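Local coordinates for protein Aster-A (Mus musculus, PDB 6GQF), which carries cholesterol from the plasma membrane to the endoplasmic reticulum without vesicles, using the sterol-binding ASTER (VASt) domain described here, at residues 148-153 with 162-167; 41-46 with 192-197; 113-118 with 127-132. All blocks are in the same frame, centred on the assembly; numbering follows the deposited sequence.

Contact 1: 148-153 with 162-167; sequences HRYCIL and LRVSSE. With HC3 (25-hydroxycholesterol), chain E.
The imidazole of His148 is approached at its edge, near the ring plane, by Ser166 OG, while 25-hydroxycholesterol comes at it obliquely; the ring of Tyr150 is met obliquely by Val164 CG2. These groups lie on an antiparallel beta hairpin in the curved sheet of a StAR-related, Bet v 1-like domain, where one face of the sheet turns toward the sterol pocket and the long helix 176-202. His148 ND1 and Ser166 OG are 2.7 Å apart in a hydrogen bond whose donor could be either atom. At the other nitrogen, His148 NE2 bonds Thr146 OG1 and also lies 3.2 Å from sterol C6, so that partners at both nitrogens would hold the ring against rotation beside the ligand. With CG anti to the carbonyl carbon (chi1 -48°), the ring starts out on the face it shares with Ser166. Farther along the same face, Tyr150 and Val164 run side by side in the same direction, CD2 to CG2 3.8 Å, and Phe59 meets the tyrosine ring edge-to-face. Ile152 CG1 then touches Leu162 CD1 at 3.9 Å. The backbone supplies two hydrogen-bonded pairs, Arg149 with Ser165 and Cys151 with Arg163; the bond from Arg149 N to Ser165 O is nearly straight at 170°. The side chains of those pairs occupy the reverse face, where the guanidinium groups turn to charges outside the hairpin: Arg149 pairs with Asp130, Arg163 with Asp36. Within the second pair, Cys151 CB rests 4.0 Å from Arg163 CB.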
# COMPACT_ATOMS: atom_id res chain seq x y z
N HIS A 148 -5.04 -3.73 -1.31
CA HIS A 148 -5.20 -2.31 -1.01
C HIS A 148 -5.58 -1.53 -2.26
O HIS A 148 -5.07 -1.80 -3.35
CB HIS A 148 -3.92 -1.75 -0.40
CG HIS A 148 -3.36 -2.61 0.69
ND1 HIS A 148 -3.51 -2.31 2.03
CD2 HIS A 148 -2.67 -3.77 0.65
CE1 HIS A 148 -2.94 -3.25 2.76
NE2 HIS A 148 -2.43 -4.15 1.94
N ARG A 149 -6.48 -0.55 -2.10
CA ARG A 149 -6.94 0.27 -3.21
C ARG A 149 -6.70 1.75 -2.91
O ARG A 149 -7.18 2.27 -1.91
CB ARG A 149 -8.43 0.03 -3.48
CG ARG A 149 -8.91 0.57 -4.82
CD ARG A 149 -10.43 0.49 -4.99
NE ARG A 149 -10.95 -0.87 -4.89
CZ ARG A 149 -10.91 -1.77 -5.86
NH1 ARG A 149 -10.36 -1.48 -7.03
NH2 ARG A 149 -11.43 -2.98 -5.67
N TYR A 150 -5.94 2.41 -3.78
CA TYR A 150 -5.74 3.86 -3.71
C TYR A 150 -6.68 4.55 -4.69
O TYR A 150 -6.72 4.17 -5.86
CB TYR A 150 -4.30 4.24 -4.05
CG TYR A 150 -3.21 3.64 -3.18
CD1 TYR A 150 -2.85 2.30 -3.31
CD2 TYR A 150 -2.51 4.43 -2.28
CE1 TYR A 150 -1.84 1.77 -2.53
CE2 TYR A 150 -1.50 3.90 -1.51
CZ TYR A 150 -1.17 2.57 -1.64
OH TYR A 150 -0.17 2.04 -0.87
N CYS A 151 -7.41 5.56 -4.22
CA CYS A 151 -8.23 6.40 -5.10
C CYS A 151 -7.74 7.85 -5.04
O CYS A 151 -7.73 8.46 -3.97
CB CYS A 151 -9.70 6.34 -4.70
SG CYS A 151 -10.46 4.69 -4.72
N ILE A 152 -7.31 8.38 -6.18
CA ILE A 152 -6.96 9.80 -6.31
C ILE A 152 -7.98 10.51 -7.19
O ILE A 152 -8.11 10.20 -8.38
CB ILE A 152 -5.54 10.00 -6.89
CG1 ILE A 152 -4.50 9.53 -5.87
CG2 ILE A 152 -5.31 11.48 -7.26
CD1 ILE A 152 -3.04 9.71 -6.31
N LEU A 153 -8.71 11.45 -6.60
CA LEU A 153 -9.69 12.25 -7.33
C LEU A 153 -9.34 13.73 -7.22
O LEU A 153 -9.25 14.28 -6.12
CB LEU A 153 -11.11 12.02 -6.79
CG LEU A 153 -12.22 12.81 -7.49
CD1 LEU A 153 -12.37 12.37 -8.95
CD2 LEU A 153 -13.55 12.68 -6.75
N LEU A 162 -7.54 11.85 -1.37
CA LEU A 162 -6.89 10.55 -1.34
C LEU A 162 -7.67 9.58 -0.45
O LEU A 162 -7.94 9.89 0.71
CB LEU A 162 -5.44 10.68 -0.85
CG LEU A 162 -4.62 9.40 -0.70
CD1 LEU A 162 -4.48 8.66 -2.02
CD2 LEU A 162 -3.24 9.71 -0.16
N ARG A 163 -8.06 8.44 -1.01
CA ARG A 163 -8.70 7.37 -0.25
C ARG A 163 -7.87 6.09 -0.33
O ARG A 163 -7.36 5.73 -1.39
CB ARG A 163 -10.11 7.10 -0.76
CG ARG A 163 -11.12 8.16 -0.39
CD ARG A 163 -12.45 7.93 -1.07
NE ARG A 163 -13.18 6.77 -0.54
CZ ARG A 163 -13.96 6.80 0.53
NH1 ARG A 163 -14.14 7.92 1.22
NH2 ARG A 163 -14.58 5.69 0.93
N VAL A 164 -7.74 5.40 0.81
CA VAL A 164 -7.09 4.10 0.84
C VAL A 164 -7.88 3.14 1.72
O VAL A 164 -8.02 3.34 2.92
CB VAL A 164 -5.65 4.18 1.37
CG1 VAL A 164 -4.98 2.81 1.30
CG2 VAL A 164 -4.85 5.21 0.57
N SER A 165 -8.41 2.10 1.09
CA SER A 165 -9.07 1.01 1.79
C SER A 165 -8.25 -0.25 1.60
O SER A 165 -7.50 -0.37 0.63
CB SER A 165 -10.49 0.82 1.28
OG SER A 165 -10.49 0.59 -0.11
N SER A 166 -8.39 -1.19 2.53
CA SER A 166 -7.63 -2.43 2.48
C SER A 166 -8.51 -3.60 2.87
O SER A 166 -9.64 -3.42 3.31
CB SER A 166 -6.42 -2.34 3.42
OG SER A 166 -5.67 -1.18 3.11
N GLU A 167 -8.00 -4.81 2.67
CA GLU A 167 -8.68 -6.01 3.14
C GLU A 167 -7.70 -7.17 3.21
O GLU A 167 -6.69 -7.19 2.52
CB GLU A 167 -9.87 -6.34 2.22
CG GLU A 167 -9.51 -6.93 0.87
CD GLU A 167 -10.74 -7.20 0.01
OE1 GLU A 167 -11.86 -6.87 0.45
OE2 GLU A 167 -10.58 -7.73 -1.12
C18 HC3 E . 1.94 -5.84 8.28
C13 HC3 E . 2.51 -6.78 7.23
C12 HC3 E . 3.81 -6.26 6.93
C11 HC3 E . 3.77 -4.81 6.17
C9 HC3 E . 2.88 -4.82 4.93
C10 HC3 E . 2.84 -3.38 4.17
C19 HC3 E . 2.70 -2.30 5.22
C1 HC3 E . 4.17 -3.15 3.46
C2 HC3 E . 4.18 -1.86 2.67
C3 HC3 E . 3.05 -1.77 1.69
O1 HC3 E . 3.04 -0.48 1.07
C4 HC3 E . 1.70 -1.99 2.36
C5 HC3 E . 1.72 -3.26 3.22
C6 HC3 E . 0.31 -4.07 3.52
C7 HC3 E . 0.45 -5.43 4.09
C8 HC3 E . 1.50 -5.34 5.32
C14 HC3 E . 1.61 -6.69 5.97
C15 HC3 E . 0.26 -7.49 6.35
C16 HC3 E . 0.81 -8.63 7.52
C17 HC3 E . 2.30 -8.33 7.77
C20 HC3 E . 2.78 -8.52 9.13
C21 HC3 E . 4.26 -8.98 9.05
C22 HC3 E . 1.96 -9.48 10.06
C23 HC3 E . 2.64 -10.77 10.45
C24 HC3 E . 1.56 -11.61 11.08
C25 HC3 E . 2.17 -12.71 11.91
C26 HC3 E . 1.04 -13.60 12.39
C27 HC3 E . 3.13 -13.52 11.07
O2 HC3 E . 2.83 -12.14 13.02

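Contact 2: 41-46 with 192-197; sequences LLINSV and DYFHHL. With HC3 (25-hydroxycholesterol), chain E.
A classic beta bulge marks the edge strand where it meets the sterol-pocket helix: Leu42 and Ile43 both stand opposite Val164, and both start their side chains toward the helix. The segments 41-46 and 192-197 run nearly parallel, 8° apart with axes 7.9 Å from each other, in the manner of a helix-grip fold whose long C-terminal helix packs across the sheet. Ile43 CD1 reaches Phe194 CB at 3.7 Å, the two side chains crossing at about a right angle, and the same methyl lies 4.2 Å from Leu197 CD2. Leu42 CB meets Phe194 CB at 4.1 Å. At the margin, the edge of the His195 ring faces Leu42 O, but no hydrogen bond joins the segments. On the helix, Phe194 turns one ring face to its neighbour: Tyr193 CD2 stands 3.7 Å above that plane, over the ring centre. Tyr193 itself, with CG anti to the backbone N (chi1 174°), leads toward the ligand, and sterol C2 lies 3.9 Å above one of its faces, offset toward the rim. Tyr193 OH lies 3.3 Å from sterol O1; it hydrogen-bonds a glycerol, probably left from crystallisation. An alanine here, lacking ring and hydroxyl, would probably open a gap beside the first sterol ring and leave that face of Phe194 without its neighbour. Between these segments the contact is mainly apolar, with a Ser45-Asp198 hydrogen bond just beyond, whereas the Tyr193 hydroxyl is placed where it could complement that of the sterol.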
# COMPACT_ATOMS: atom_id res chain seq x y z
N LEU A 41 -11.25 1.40 6.05
CA LEU A 41 -10.88 2.64 5.37
C LEU A 41 -9.72 3.28 6.11
O LEU A 41 -9.90 3.84 7.19
CB LEU A 41 -12.08 3.60 5.31
CG LEU A 41 -11.83 4.97 4.65
CD1 LEU A 41 -11.53 4.82 3.17
CD2 LEU A 41 -13.02 5.88 4.88
N LEU A 42 -8.53 3.19 5.54
CA LEU A 42 -7.31 3.60 6.24
C LEU A 42 -7.07 5.10 6.12
O LEU A 42 -6.75 5.76 7.11
CB LEU A 42 -6.10 2.83 5.69
CG LEU A 42 -5.97 1.33 6.03
CD1 LEU A 42 -5.93 1.11 7.53
CD2 LEU A 42 -7.08 0.51 5.42
N ILE A 43 -7.24 5.63 4.92
CA ILE A 43 -6.99 7.04 4.66
C ILE A 43 -8.16 7.67 3.92
O ILE A 43 -8.76 7.04 3.05
CB ILE A 43 -5.70 7.24 3.84
CG1 ILE A 43 -4.49 6.73 4.62
CG2 ILE A 43 -5.52 8.72 3.48
CD1 ILE A 43 -3.21 6.66 3.79
N ASN A 44 -8.47 8.91 4.28
CA ASN A 44 -9.48 9.69 3.59
C ASN A 44 -9.19 11.17 3.83
O ASN A 44 -9.86 11.82 4.63
CB ASN A 44 -10.88 9.32 4.06
CG ASN A 44 -11.97 9.98 3.24
OD1 ASN A 44 -11.75 10.37 2.10
ND2 ASN A 44 -13.15 10.11 3.83
N SER A 45 -8.18 11.68 3.14
CA SER A 45 -7.71 13.04 3.34
C SER A 45 -7.81 13.87 2.07
O SER A 45 -7.82 13.34 0.96
CB SER A 45 -6.26 13.02 3.83
OG SER A 45 -6.14 12.22 4.99
N VAL A 46 -7.90 15.19 2.24
CA VAL A 46 -7.86 16.11 1.11
C VAL A 46 -6.58 16.93 1.20
O VAL A 46 -6.28 17.52 2.24
CB VAL A 46 -9.09 17.04 1.08
CG1 VAL A 46 -8.97 18.03 -0.07
CG2 VAL A 46 -10.37 16.23 0.94
N ASP A 192 -0.49 1.46 11.02
CA ASP A 192 0.71 2.19 11.40
C ASP A 192 1.43 2.70 10.17
O ASP A 192 2.02 3.78 10.18
CB ASP A 192 1.63 1.30 12.23
CG ASP A 192 2.85 2.04 12.73
OD1 ASP A 192 2.71 3.21 13.16
OD2 ASP A 192 3.96 1.47 12.70
N TYR A 193 1.37 1.92 9.09
CA TYR A 193 2.03 2.29 7.85
C TYR A 193 1.33 3.45 7.16
O TYR A 193 1.95 4.47 6.86
CB TYR A 193 2.10 1.09 6.89
CG TYR A 193 2.65 1.46 5.53
CD1 TYR A 193 4.01 1.47 5.28
CD2 TYR A 193 1.79 1.84 4.50
CE1 TYR A 193 4.52 1.82 4.04
CE2 TYR A 193 2.29 2.19 3.26
CZ TYR A 193 3.65 2.18 3.03
OH TYR A 193 4.14 2.54 1.80
N PHE A 194 0.03 3.30 6.93
CA PHE A 194 -0.73 4.28 6.16
C PHE A 194 -0.99 5.57 6.94
O PHE A 194 -1.09 6.64 6.35
CB PHE A 194 -2.05 3.67 5.68
CG PHE A 194 -1.90 2.74 4.51
CD1 PHE A 194 -1.67 3.25 3.24
CD2 PHE A 194 -1.97 1.37 4.68
CE1 PHE A 194 -1.52 2.40 2.16
CE2 PHE A 194 -1.82 0.52 3.60
CZ PHE A 194 -1.60 1.03 2.34
N HIS A 195 -1.09 5.48 8.26
CA HIS A 195 -1.28 6.68 9.06
C HIS A 195 -0.02 7.55 9.00
O HIS A 195 -0.11 8.77 8.94
CB HIS A 195 -1.64 6.32 10.50
CG HIS A 195 -3.04 5.80 10.65
ND1 HIS A 195 -3.45 5.05 11.72
CD2 HIS A 195 -4.13 5.94 9.85
CE1 HIS A 195 -4.73 4.74 11.58
NE2 HIS A 195 -5.17 5.27 10.46
N HIS A 196 1.15 6.91 8.99
CA HIS A 196 2.41 7.62 8.80
C HIS A 196 2.54 8.14 7.37
O HIS A 196 3.16 9.18 7.13
CB HIS A 196 3.60 6.72 9.13
CG HIS A 196 3.85 6.57 10.60
ND1 HIS A 196 4.85 5.76 11.11
CD2 HIS A 196 3.25 7.14 11.67
CE1 HIS A 196 4.84 5.83 12.42
NE2 HIS A 196 3.88 6.66 12.79
N LEU A 197 1.96 7.41 6.42
CA LEU A 197 1.97 7.84 5.03
C LEU A 197 1.12 9.09 4.85
O LEU A 197 1.45 9.96 4.04
CB LEU A 197 1.47 6.72 4.11
CG LEU A 197 1.20 7.08 2.64
CD1 LEU A 197 2.48 7.50 1.91
CD2 LEU A 197 0.53 5.92 1.93
C18 HC3 E . 1.94 -5.84 8.28
C13 HC3 E . 2.51 -6.78 7.23
C12 HC3 E . 3.81 -6.26 6.93
C11 HC3 E . 3.77 -4.81 6.17
C9 HC3 E . 2.88 -4.82 4.93
C10 HC3 E . 2.84 -3.38 4.17
C19 HC3 E . 2.70 -2.30 5.22
C1 HC3 E . 4.17 -3.15 3.46
C2 HC3 E . 4.18 -1.86 2.67
C3 HC3 E . 3.05 -1.77 1.69
O1 HC3 E . 3.04 -0.48 1.07
C4 HC3 E . 1.70 -1.99 2.36
C5 HC3 E . 1.72 -3.26 3.22
C6 HC3 E . 0.31 -4.07 3.52
C7 HC3 E . 0.45 -5.43 4.09
C8 HC3 E . 1.50 -5.34 5.32
C14 HC3 E . 1.61 -6.69 5.97
C15 HC3 E . 0.26 -7.49 6.35
C16 HC3 E . 0.81 -8.63 7.52
C17 HC3 E . 2.30 -8.33 7.77
C20 HC3 E . 2.78 -8.52 9.13
C21 HC3 E . 4.26 -8.98 9.05
C22 HC3 E . 1.96 -9.48 10.06
C23 HC3 E . 2.64 -10.77 10.45
C24 HC3 E . 1.56 -11.61 11.08
C25 HC3 E . 2.17 -12.71 11.91
C26 HC3 E . 1.04 -13.60 12.39
C27 HC3 E . 3.13 -13.52 11.07
O2 HC3 E . 2.83 -12.14 13.02

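Contact 3: 113-118 with 127-132; sequences ETQTLF and CVVDSE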
# COMPACT_ATOMS: atom_id res chain seq x y z
N GLU A 113 5.32 -6.75 -4.06
CA GLU A 113 4.08 -6.02 -4.27
C GLU A 113 3.82 -5.81 -5.76
O GLU A 113 4.74 -5.60 -6.54
CB GLU A 113 4.12 -4.66 -3.55
CG GLU A 113 2.84 -3.84 -3.66
CD GLU A 113 2.92 -2.51 -2.94
OE1 GLU A 113 4.02 -2.18 -2.44
OE2 GLU A 113 1.90 -1.79 -2.88
N THR A 114 2.54 -5.89 -6.14
CA THR A 114 2.11 -5.67 -7.52
C THR A 114 1.06 -4.57 -7.57
O THR A 114 0.05 -4.64 -6.88
CB THR A 114 1.53 -6.95 -8.13
OG1 THR A 114 2.44 -8.03 -7.91
CG2 THR A 114 1.32 -6.78 -9.62
N GLN A 115 1.30 -3.55 -8.40
CA GLN A 115 0.38 -2.43 -8.52
C GLN A 115 -0.16 -2.28 -9.93
O GLN A 115 0.60 -2.31 -10.89
CB GLN A 115 1.06 -1.13 -8.09
CG GLN A 115 1.39 -1.07 -6.61
CD GLN A 115 1.91 0.28 -6.19
OE1 GLN A 115 2.35 1.07 -7.02
NE2 GLN A 115 1.86 0.56 -4.89
N THR A 116 -1.48 -2.12 -10.04
CA THR A 116 -2.15 -1.88 -11.32
C THR A 116 -2.85 -0.52 -11.34
O THR A 116 -3.79 -0.31 -10.58
CB THR A 116 -3.19 -2.97 -11.64
OG1 THR A 116 -2.56 -4.26 -11.63
CG2 THR A 116 -3.83 -2.74 -13.00
N LEU A 117 -2.40 0.37 -12.23
CA LEU A 117 -2.94 1.73 -12.29
C LEU A 117 -4.01 1.89 -13.35
O LEU A 117 -3.82 1.50 -14.50
CB LEU A 117 -1.81 2.73 -12.56
CG LEU A 117 -2.04 4.20 -12.16
CD1 LEU A 117 -0.72 4.93 -12.12
CD2 LEU A 117 -2.99 4.92 -13.11
N PHE A 118 -5.14 2.47 -12.95
CA PHE A 118 -6.22 2.81 -13.87
C PHE A 118 -6.43 4.32 -13.90
O PHE A 118 -6.77 4.92 -12.88
CB PHE A 118 -7.52 2.12 -13.45
CG PHE A 118 -7.39 0.63 -13.28
CD1 PHE A 118 -7.04 0.09 -12.06
CD2 PHE A 118 -7.63 -0.22 -14.35
CE1 PHE A 118 -6.92 -1.27 -11.90
CE2 PHE A 118 -7.51 -1.58 -14.20
CZ PHE A 118 -7.15 -2.11 -12.97
N CYS A 127 -6.77 9.14 -10.71
CA CYS A 127 -6.49 7.73 -11.00
C CYS A 127 -6.88 6.80 -9.85
O CYS A 127 -7.22 7.25 -8.76
CB CYS A 127 -5.00 7.55 -11.31
SG CYS A 127 -3.95 7.61 -9.84
N VAL A 128 -6.82 5.50 -10.12
CA VAL A 128 -6.98 4.47 -9.09
C VAL A 128 -5.93 3.40 -9.31
O VAL A 128 -5.58 3.10 -10.46
CB VAL A 128 -8.39 3.84 -9.12
CG1 VAL A 128 -8.50 2.66 -8.15
CG2 VAL A 128 -9.44 4.89 -8.80
N VAL A 129 -5.40 2.83 -8.23
CA VAL A 129 -4.45 1.74 -8.37
C VAL A 129 -4.72 0.65 -7.34
O VAL A 129 -4.91 0.94 -6.15
CB VAL A 129 -2.97 2.24 -8.27
CG1 VAL A 129 -2.91 3.69 -7.88
CG2 VAL A 129 -2.13 1.38 -7.33
N ASP A 130 -4.77 -0.58 -7.83
CA ASP A 130 -4.93 -1.76 -6.99
C ASP A 130 -3.57 -2.35 -6.64
O ASP A 130 -2.70 -2.44 -7.50
CB ASP A 130 -5.78 -2.82 -7.69
CG ASP A 130 -7.26 -2.52 -7.65
OD1 ASP A 130 -7.74 -2.02 -6.61
OD2 ASP A 130 -7.94 -2.79 -8.66
N SER A 131 -3.42 -2.76 -5.39
CA SER A 131 -2.14 -3.26 -4.91
C SER A 131 -2.30 -4.64 -4.27
O SER A 131 -3.14 -4.83 -3.40
CB SER A 131 -1.53 -2.28 -3.91
OG SER A 131 -0.22 -2.66 -3.54
N GLU A 132 -1.50 -5.60 -4.72
CA GLU A 132 -1.41 -6.91 -4.09
C GLU A 132 -0.08 -7.04 -3.35
O GLU A 132 0.98 -6.95 -3.97
CB GLU A 132 -1.53 -8.04 -5.12
CG GLU A 132 -2.84 -8.09 -5.87
CD GLU A 132 -2.90 -9.28 -6.81
OE1 GLU A 132 -2.69 -10.42 -6.34
OE2 GLU A 132 -3.13 -9.07 -8.02
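Strands 108-119 and 127-136 form a beta hairpin in the middle of the antiparallel sheet, and Glu113 joins Ser131 on the side of it that faces the sterol pocket. Ser131 OG donates to Glu113 OE2, a bond modelled at 2.4 Å, a length too short to interpret at this resolution. Glu113 reaches the serine because its chain is extended, with CG anti to the backbone N (chi1 -177°). Gln115 NE2 gives the same carboxylate oxygen a second bond, 3.1 Å from Glu113 OE2 and from well above the carboxylate plane, while Gln115 OE1 accepts a bond from Arg92 and Glu113 OE1 bonds Tyr96 OH. Nearer the turn, Leu117 CD2 touches Cys127 CB at 3.8 Å. On the reverse face, Phe118 and Asp130 cross at a slant, ring and carboxylate planes 72° apart, with CE1 3.7 Å from OD2; the aspartate finds its charge partner in Arg149. Three hydrogen-bonded pairs, Thr114 with Glu132, Thr116 with Asp130 and Phe118 with Val128, hold the backbones together. Such alternation, a buried polar network and aliphatic contacts on one face, more exposed residues on the other, befits the curved sheet that wraps the ligand in StAR-related, Bet v 1-like domains.

In the fold
All three contacts draw on one seven-stranded antiparallel sheet. Contacts 1 and 3 are successive hairpins, contact 3 coming first along the chain, with centres about 10 Å apart; strands 127-136 and 144-156 are neighbours, so the hairpins join through backbone bonding and an arginine-aspartate bridge. Contact 2 spans both, linking the first strand to the last helix through segments with 145 residues between them. Its centre lies about 9 Å from that of contact 1, which it meets where strand 40-47 pairs with 159-170, but about 17 Å from that of contact 3, without touching it. Sheet and helix together enclose the sterol, which residues of all three contacts touch.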